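PDB 2O57: putative sarcosine dimethylglycine methyltransferase from Galdieria sulphuraria, which probably transfers methyl groups from S-adenosylmethionine to glycine derivatives such as sarcosine and dimethylglycine. Local coordinates for residues I45-Y50 with V239-K244; K244-L249 with G271-I276. All coordinates share one frame; numbering follows the deposited sequence.

Both contacts use helix 235-251, and they follow one another along the chain with centres about 9 Å apart. Contact 1 sets its first half against the loop before helix 59-76 and is only partly buried. Contact 2 sets its second half against helix 262-280, with four of its six touching residues buried, although its centre lies farther from the middle of the chain, about 17 Å against 13 Å. The chemistry differs accordingly: contact 1 combines a tyrosine–histidine hydrogen bond with packing on an imidazole face, whereas contact 2 is almost wholly aliphatic. Tyr242 bridges them, its CD1 lying 3.6 Å from CD2 of Leu272.

Contact 1. Residues I45-Y50 with V239-K244; sequences IHVGLY and VHHYSK
Tyr50 and His241 share the polar centre of this contact: OH of Tyr50 lies 2.6 Å from ND1 of His241, a short hydrogen bond in which either could be the donor. The two rings meet rim to rim with planes at 45°, and this is bonding at the edges rather than stacking. CG of His241 is anti to its backbone N (chi1 -175°); the imidazole beyond it lies against residues 45-48 of the loop. There CA of Val47 sits 3.5 Å from the ring centroid, 5° off the normal, a CH-pi contact over one face. CG2 of Ile45 closes on the ring edge at CE1 of His241, 3.8 Å away. The loop, between helices 27-40 and 59-76, thus meets the helix that follows strand 226-233 of the class I methyltransferase fold, and Asp158 accepts a hydrogen bond from Val47 N. A phenylalanine in place of Tyr50 would probably leave His241 ND1 without this partner and its ring freer to turn. The looser side is at the partly exposed His240 ring, where a water accepts from Tyr50 N at 2.9 Å and makes only a weak link to ND1 of His240; Ile297 of the second subunit also packs on His240. Lys244 lends only CG, 3.9 Å from CE1 of Tyr50, while its NZ turns away to the carbonyls of Val54 and Asp57.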
ATOM      1  N   ILE A  45     -16.341  10.450  -5.531  1.00 12.55           N
ATOM      2  CA  ILE A  45     -14.902  10.517  -5.828  1.00 12.54           C
ATOM      3  C   ILE A  45     -14.031  10.621  -4.568  1.00 13.06           C
ATOM      4  O   ILE A  45     -14.281  11.454  -3.666  1.00 13.05           O
ATOM      5  CB  ILE A  45     -14.619  11.770  -6.735  1.00 12.74           C
ATOM      6  CG1 ILE A  45     -15.418  11.683  -8.038  1.00 12.73           C
ATOM      7  CG2 ILE A  45     -13.069  12.005  -6.991  1.00 13.19           C
ATOM      8  CD1 ILE A  45     -15.034  10.462  -8.967  1.00 11.69           C
ATOM      9  N   HIS A  46     -12.948   9.848  -4.551  1.00 12.46           N
ATOM     10  CA  HIS A  46     -11.929   9.967  -3.521  1.00 11.97           C
ATOM     11  C   HIS A  46     -10.583   9.920  -4.237  1.00 11.17           C
ATOM     12  O   HIS A  46     -10.552   9.748  -5.468  1.00 11.26           O
ATOM     13  CB  HIS A  46     -12.021   8.827  -2.481  1.00 12.00           C
ATOM     14  CG  HIS A  46     -13.389   8.686  -1.879  1.00 12.29           C
ATOM     15  ND1 HIS A  46     -14.348   7.857  -2.417  1.00 14.28           N
ATOM     16  CD2 HIS A  46     -13.979   9.325  -0.840  1.00 14.33           C
ATOM     17  CE1 HIS A  46     -15.462   7.955  -1.710  1.00 13.09           C
ATOM     18  NE2 HIS A  46     -15.268   8.845  -0.746  1.00 13.12           N
ATOM     19  N   VAL A  47      -9.498  10.082  -3.478  1.00 10.66           N
ATOM     20  CA  VAL A  47      -8.160  10.123  -4.088  1.00 10.93           C
ATOM     21  C   VAL A  47      -7.958   8.871  -4.933  1.00  9.88           C
ATOM     22  O   VAL A  47      -8.200   7.794  -4.467  1.00 10.67           O
ATOM     23  CB  VAL A  47      -7.055  10.340  -3.067  1.00 10.38           C
ATOM     24  CG1 VAL A  47      -5.679  10.370  -3.738  1.00 10.60           C
ATOM     25  CG2 VAL A  47      -7.290  11.695  -2.304  1.00 10.39           C
ATOM     26  N   GLY A  48      -7.554   9.055  -6.191  1.00 10.61           N
ATOM     27  CA  GLY A  48      -7.492   7.991  -7.168  1.00 10.63           C
ATOM     28  C   GLY A  48      -6.140   7.295  -7.271  1.00 10.86           C
ATOM     29  O   GLY A  48      -5.122   7.817  -6.812  1.00 11.45           O
ATOM     30  N   LEU A  49      -6.158   6.122  -7.896  1.00 10.76           N
ATOM     31  CA  LEU A  49      -4.941   5.437  -8.324  1.00 10.87           C
ATOM     32  C   LEU A  49      -4.816   5.692  -9.850  1.00 10.13           C
ATOM     33  O   LEU A  49      -5.625   5.202 -10.641  1.00 10.96           O
ATOM     34  CB  LEU A  49      -5.010   3.936  -7.974  1.00 11.63           C
ATOM     35  CG  LEU A  49      -5.072   3.504  -6.488  1.00 10.98           C
ATOM     36  CD1 LEU A  49      -5.199   1.950  -6.442  1.00 12.92           C
ATOM     37  CD2 LEU A  49      -3.816   4.027  -5.732  1.00 12.00           C
ATOM     38  N   TYR A  50      -3.834   6.508 -10.243  1.00  9.77           N
ATOM     39  CA  TYR A  50      -3.694   7.005 -11.635  1.00 10.04           C
ATOM     40  C   TYR A  50      -2.707   6.198 -12.500  1.00 11.37           C
ATOM     41  O   TYR A  50      -1.690   5.709 -12.012  1.00 11.49           O
ATOM     42  CB  TYR A  50      -3.324   8.497 -11.662  1.00  9.98           C
ATOM     43  CG  TYR A  50      -4.489   9.326 -11.164  1.00 10.57           C
ATOM     44  CD1 TYR A  50      -5.451   9.815 -12.072  1.00 10.56           C
ATOM     45  CD2 TYR A  50      -4.644   9.597  -9.800  1.00  8.79           C
ATOM     46  CE1 TYR A  50      -6.561  10.562 -11.644  1.00 12.42           C
ATOM     47  CE2 TYR A  50      -5.783  10.334  -9.340  1.00  9.33           C
ATOM     48  CZ  TYR A  50      -6.719  10.821 -10.265  1.00 11.97           C
ATOM     49  OH  TYR A  50      -7.814  11.521  -9.799  1.00 10.38           O
ATOM     50  N   VAL A 239      -0.486  13.832  -5.266  1.00 10.77           N
ATOM     51  CA  VAL A 239      -0.058  14.812  -6.295  1.00 11.46           C
ATOM     52  C   VAL A 239      -0.884  14.696  -7.575  1.00 11.33           C
ATOM     53  O   VAL A 239      -1.416  15.714  -8.061  1.00 11.45           O
ATOM     54  CB  VAL A 239       1.464  14.713  -6.597  1.00 11.00           C
ATOM     55  CG1 VAL A 239       1.851  15.553  -7.856  1.00 11.90           C
ATOM     56  CG2 VAL A 239       2.230  15.145  -5.378  1.00 12.04           C
ATOM     57  N   HIS A 240      -1.041  13.474  -8.095  1.00 11.34           N
ATOM     58  CA  HIS A 240      -1.766  13.312  -9.353  1.00 11.58           C
ATOM     59  C   HIS A 240      -3.222  13.712  -9.174  1.00 11.72           C
ATOM     60  O   HIS A 240      -3.783  14.377 -10.040  1.00 10.05           O
ATOM     61  CB  HIS A 240      -1.746  11.870  -9.819  1.00 11.01           C
ATOM     62  CG  HIS A 240      -0.383  11.387 -10.198  1.00 14.22           C
ATOM     63  ND1 HIS A 240       0.022  10.083 -10.011  1.00 16.97           N
ATOM     64  CD2 HIS A 240       0.667  12.036 -10.754  1.00 12.78           C
ATOM     65  CE1 HIS A 240       1.265   9.945 -10.441  1.00 15.50           C
ATOM     66  NE2 HIS A 240       1.684  11.115 -10.883  1.00 14.70           N
ATOM     67  N   HIS A 241      -3.823  13.245  -8.087  1.00 10.42           N
ATOM     68  CA  HIS A 241      -5.260  13.431  -7.883  1.00 10.63           C
ATOM     69  C   HIS A 241      -5.614  14.910  -7.758  1.00 11.54           C
ATOM     70  O   HIS A 241      -6.519  15.383  -8.436  1.00 11.20           O
ATOM     71  CB  HIS A 241      -5.713  12.735  -6.618  1.00 10.49           C
ATOM     72  CG  HIS A 241      -7.192  12.783  -6.420  1.00 10.37           C
ATOM     73  ND1 HIS A 241      -8.079  12.137  -7.265  1.00  9.37           N
ATOM     74  CD2 HIS A 241      -7.937  13.432  -5.496  1.00 10.61           C
ATOM     75  CE1 HIS A 241      -9.311  12.351  -6.832  1.00 11.80           C
ATOM     76  NE2 HIS A 241      -9.249  13.132  -5.759  1.00 11.05           N
ATOM     77  N   TYR A 242      -4.896  15.626  -6.897  1.00 11.35           N
ATOM     78  CA  TYR A 242      -5.186  17.036  -6.723  1.00 11.71           C
ATOM     79  C   TYR A 242      -4.820  17.897  -7.933  1.00 11.25           C
ATOM     80  O   TYR A 242      -5.562  18.834  -8.237  1.00  8.47           O
ATOM     81  CB  TYR A 242      -4.620  17.543  -5.407  1.00 12.60           C
ATOM     82  CG  TYR A 242      -5.414  16.977  -4.255  1.00 16.87           C
ATOM     83  CD1 TYR A 242      -6.815  17.128  -4.214  1.00 17.72           C
ATOM     84  CD2 TYR A 242      -4.803  16.263  -3.245  1.00 16.49           C
ATOM     85  CE1 TYR A 242      -7.570  16.592  -3.169  1.00 20.95           C
ATOM     86  CE2 TYR A 242      -5.567  15.719  -2.177  1.00 18.10           C
ATOM     87  CZ  TYR A 242      -6.915  15.891  -2.152  1.00 18.34           C
ATOM     88  OH  TYR A 242      -7.639  15.375  -1.109  1.00 20.53           O
ATOM     89  N   SER A 243      -3.763  17.506  -8.669  1.00 10.52           N
ATOM     90  CA  SER A 243      -3.450  18.140  -9.967  1.00 11.28           C
ATOM     91  C   SER A 243      -4.597  17.941 -10.990  1.00 10.99           C
ATOM     92  O   SER A 243      -5.014  18.897 -11.685  1.00  9.62           O
ATOM     93  CB  SER A 243      -2.127  17.564 -10.547  1.00 12.25           C
ATOM     94  OG  SER A 243      -1.050  17.873  -9.680  1.00 13.76           O
ATOM     95  N   LYS A 244      -5.113  16.707 -11.095  1.00 10.22           N
ATOM     96  CA  LYS A 244      -6.237  16.446 -12.007  1.00  9.81           C
ATOM     97  C   LYS A 244      -7.525  17.172 -11.573  1.00 10.62           C
ATOM     98  O   LYS A 244      -8.267  17.710 -12.414  1.00 10.56           O
ATOM     99  CB  LYS A 244      -6.521  14.944 -12.087  1.00  9.95           C
ATOM    100  CG  LYS A 244      -5.335  14.099 -12.639  1.00 11.96           C
ATOM    101  CD  LYS A 244      -5.199  14.230 -14.113  1.00 12.94           C
ATOM    102  CE  LYS A 244      -6.352  13.555 -14.812  1.00 14.36           C
ATOM    103  NZ  LYS A 244      -6.239  13.656 -16.275  1.00 15.14           N
TER
HETATM  104  O   HOH W   1      -1.537   7.459  -8.724  1.00 19.09           O

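Contact 2. Residues K244-L249 with G271-I276; sequences KVKAEL and GLEHWI
Glu273 brings the one flat group near Lys246, its carboxylate, yet the two charged ends stay apart: OE2 of Glu273 is 4.6 Å from NZ of Lys246, too far for a salt bridge. What touches is aliphatic, CG of Glu273 against CD of Lys246 at 3.8 Å. The indole of Trp275 is turned from this pairing and stacks on Tyr242 of helix 235-251, one turn before Lys246. The arrangement is an antiparallel helix pair, 235-251 with 262-280, which in sequence connects strands 226-233 and 284-293, neighbours in the sheet of the Rossmann-like methyltransferase fold. Over the two short segments the N-to-C directions differ by 158°, and the axes approach to 9.9 Å, a separation filled by side chains. Leu272 enters the facing helix as a knob in the manner of knobs-into-holes packing, surrounded by Tyr242, Val245, Lys246 and Leu249. Its CD1 reaches the backbone itself, 3.6 Å from CA of Lys246. The same methyl lies 4.1 Å from CG1 of Val245 and 4.1 Å from CD2 of Leu249, so a single carbon touches three of the four residues of the hole. Val245 and Leu272 cross at about a right angle. Helix 27-40 packs on Val245 too, through Phe35 and Tyr36. Lys246 runs extended as far as CD and then bends at chi3 (70°) and chi4 (79°). The first of these bends sets CE beside Ile276, where it lies 4.0 Å from the CD1 methyl of that residue.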
ATOM      1  N   LYS A 244      -5.113  16.707 -11.095  1.00 10.22           N
ATOM      2  CA  LYS A 244      -6.237  16.446 -12.007  1.00  9.81           C
ATOM      3  C   LYS A 244      -7.525  17.172 -11.573  1.00 10.62           C
ATOM      4  O   LYS A 244      -8.267  17.710 -12.414  1.00 10.56           O
ATOM      5  CB  LYS A 244      -6.521  14.944 -12.087  1.00  9.95           C
ATOM      6  CG  LYS A 244      -5.335  14.099 -12.639  1.00 11.96           C
ATOM      7  CD  LYS A 244      -5.199  14.230 -14.113  1.00 12.94           C
ATOM      8  CE  LYS A 244      -6.352  13.555 -14.812  1.00 14.36           C
ATOM      9  NZ  LYS A 244      -6.239  13.656 -16.275  1.00 15.14           N
ATOM     10  N   VAL A 245      -7.801  17.189 -10.276  1.00  9.63           N
ATOM     11  CA  VAL A 245      -8.980  17.923  -9.805  1.00  9.99           C
ATOM     12  C   VAL A 245      -8.849  19.427 -10.116  1.00  9.41           C
ATOM     13  O   VAL A 245      -9.841  20.077 -10.570  1.00 10.12           O
ATOM     14  CB  VAL A 245      -9.242  17.687  -8.307  1.00 10.07           C
ATOM     15  CG1 VAL A 245     -10.376  18.613  -7.847  1.00  8.91           C
ATOM     16  CG2 VAL A 245      -9.634  16.209  -8.047  1.00 10.09           C
ATOM     17  N   LYS A 246      -7.651  19.988  -9.924  1.00  9.58           N
ATOM     18  CA  LYS A 246      -7.434  21.397 -10.260  1.00 10.12           C
ATOM     19  C   LYS A 246      -7.652  21.675 -11.740  1.00 10.84           C
ATOM     20  O   LYS A 246      -8.211  22.721 -12.100  1.00 10.72           O
ATOM     21  CB  LYS A 246      -6.041  21.871  -9.825  1.00 11.27           C
ATOM     22  CG  LYS A 246      -5.860  23.397  -9.941  1.00 11.99           C
ATOM     23  CD  LYS A 246      -4.512  23.893  -9.328  1.00 12.32           C
ATOM     24  CE  LYS A 246      -3.393  23.441 -10.195  1.00 17.50           C
ATOM     25  NZ  LYS A 246      -3.300  24.368 -11.395  1.00 18.34           N
ATOM     26  N   ALA A 247      -7.182  20.760 -12.596  1.00 10.85           N
ATOM     27  CA  ALA A 247      -7.377  20.892 -14.041  1.00 10.55           C
ATOM     28  C   ALA A 247      -8.881  20.883 -14.376  1.00  9.79           C
ATOM     29  O   ALA A 247      -9.339  21.664 -15.191  1.00  8.94           O
ATOM     30  CB  ALA A 247      -6.644  19.729 -14.781  1.00  9.87           C
ATOM     31  N   GLU A 248      -9.629  19.965 -13.770  1.00 10.20           N
ATOM     32  CA  GLU A 248     -11.091  19.910 -13.980  1.00 10.98           C
ATOM     33  C   GLU A 248     -11.818  21.166 -13.477  1.00 10.50           C
ATOM     34  O   GLU A 248     -12.757  21.657 -14.132  1.00 10.72           O
ATOM     35  CB  GLU A 248     -11.703  18.652 -13.326  1.00 11.27           C
ATOM     36  CG  GLU A 248     -13.159  18.424 -13.778  1.00 13.06           C
ATOM     37  CD  GLU A 248     -13.272  17.964 -15.241  1.00 16.47           C
ATOM     38  OE1 GLU A 248     -12.256  17.566 -15.874  1.00 17.02           O
ATOM     39  OE2 GLU A 248     -14.382  18.038 -15.780  1.00 19.24           O
ATOM     40  N   LEU A 249     -11.365  21.712 -12.361  1.00 10.49           N
ATOM     41  CA  LEU A 249     -11.967  22.936 -11.816  1.00 10.75           C
ATOM     42  C   LEU A 249     -11.760  24.106 -12.832  1.00 10.85           C
ATOM     43  O   LEU A 249     -12.657  24.933 -13.073  1.00 11.03           O
ATOM     44  CB  LEU A 249     -11.342  23.253 -10.454  1.00 10.06           C
ATOM     45  CG  LEU A 249     -11.656  24.615  -9.794  1.00 12.76           C
ATOM     46  CD1 LEU A 249     -13.179  24.697  -9.548  1.00 13.97           C
ATOM     47  CD2 LEU A 249     -10.920  24.811  -8.483  1.00 11.80           C
ATOM     48  N   GLY A 271      -6.164  26.017  -2.279  1.00 10.88           N
ATOM     49  CA  GLY A 271      -6.109  24.812  -1.442  1.00 10.62           C
ATOM     50  C   GLY A 271      -5.573  23.597  -2.182  1.00 10.42           C
ATOM     51  O   GLY A 271      -4.739  22.843  -1.658  1.00 10.83           O
ATOM     52  N   LEU A 272      -6.033  23.405  -3.412  1.00  9.25           N
ATOM     53  CA  LEU A 272      -5.514  22.315  -4.256  1.00  9.37           C
ATOM     54  C   LEU A 272      -4.004  22.454  -4.442  1.00 10.26           C
ATOM     55  O   LEU A 272      -3.263  21.479  -4.259  1.00 10.98           O
ATOM     56  CB  LEU A 272      -6.237  22.247  -5.604  1.00  7.22           C
ATOM     57  CG  LEU A 272      -7.747  21.851  -5.499  1.00  6.71           C
ATOM     58  CD1 LEU A 272      -8.445  22.053  -6.835  1.00  4.21           C
ATOM     59  CD2 LEU A 272      -7.936  20.427  -4.968  1.00  7.34           C
ATOM     60  N   GLU A 273      -3.555  23.656  -4.771  1.00 10.15           N
ATOM     61  CA  GLU A 273      -2.128  23.912  -4.967  1.00 12.42           C
ATOM     62  C   GLU A 273      -1.307  23.537  -3.720  1.00 11.91           C
ATOM     63  O   GLU A 273      -0.180  23.048  -3.840  1.00 12.74           O
ATOM     64  CB  GLU A 273      -1.902  25.380  -5.330  1.00 10.64           C
ATOM     65  CG  GLU A 273      -2.298  25.705  -6.769  1.00 12.41           C
ATOM     66  CD  GLU A 273      -2.483  27.208  -7.023  1.00 13.96           C
ATOM     67  OE1 GLU A 273      -2.299  28.022  -6.085  1.00 14.84           O
ATOM     68  OE2 GLU A 273      -2.852  27.578  -8.160  1.00 16.08           O
ATOM     69  N   HIS A 274      -1.872  23.782  -2.532  1.00 12.18           N
ATOM     70  CA  HIS A 274      -1.189  23.462  -1.264  1.00 12.70           C
ATOM     71  C   HIS A 274      -1.005  21.957  -1.105  1.00 12.19           C
ATOM     72  O   HIS A 274       0.046  21.513  -0.642  1.00 12.14           O
ATOM     73  CB  HIS A 274      -1.954  24.000  -0.047  1.00 13.42           C
ATOM     74  CG  HIS A 274      -1.809  25.472   0.162  1.00 15.53           C
ATOM     75  ND1 HIS A 274      -0.611  26.138  -0.012  1.00 18.41           N
ATOM     76  CD2 HIS A 274      -2.706  26.410   0.564  1.00 18.56           C
ATOM     77  CE1 HIS A 274      -0.791  27.427   0.229  1.00 19.75           C
ATOM     78  NE2 HIS A 274      -2.050  27.616   0.586  1.00 17.29           N
ATOM     79  N   TRP A 275      -2.023  21.168  -1.454  1.00 11.27           N
ATOM     80  CA  TRP A 275      -1.892  19.723  -1.390  1.00 11.16           C
ATOM     81  C   TRP A 275      -0.825  19.250  -2.363  1.00  9.85           C
ATOM     82  O   TRP A 275      -0.012  18.422  -2.015  1.00  9.94           O
ATOM     83  CB  TRP A 275      -3.210  19.002  -1.721  1.00 11.96           C
ATOM     84  CG  TRP A 275      -4.173  18.990  -0.564  1.00 14.47           C
ATOM     85  CD1 TRP A 275      -5.327  19.700  -0.467  1.00 18.19           C
ATOM     86  CD2 TRP A 275      -4.070  18.216   0.641  1.00 17.01           C
ATOM     87  NE1 TRP A 275      -5.961  19.417   0.720  1.00 18.10           N
ATOM     88  CE2 TRP A 275      -5.203  18.528   1.433  1.00 18.49           C
ATOM     89  CE3 TRP A 275      -3.128  17.295   1.133  1.00 16.76           C
ATOM     90  CZ2 TRP A 275      -5.425  17.955   2.690  1.00 14.53           C
ATOM     91  CZ3 TRP A 275      -3.345  16.717   2.404  1.00 13.94           C
ATOM     92  CH2 TRP A 275      -4.497  17.047   3.153  1.00 16.06           C
ATOM     93  N   ILE A 276      -0.860  19.772  -3.586  1.00  9.82           N
ATOM     94  CA  ILE A 276       0.090  19.360  -4.644  1.00  9.36           C
ATOM     95  C   ILE A 276       1.521  19.701  -4.194  1.00  9.50           C
ATOM     96  O   ILE A 276       2.416  18.833  -4.210  1.00  9.19           O
ATOM     97  CB  ILE A 276      -0.247  20.067  -6.001  1.00  9.47           C
ATOM     98  CG1 ILE A 276      -1.607  19.591  -6.549  1.00  8.64           C
ATOM     99  CG2 ILE A 276       0.890  19.858  -7.052  1.00 10.94           C
ATOM    100  CD1 ILE A 276      -2.236  20.568  -7.598  1.00  9.50           C
TER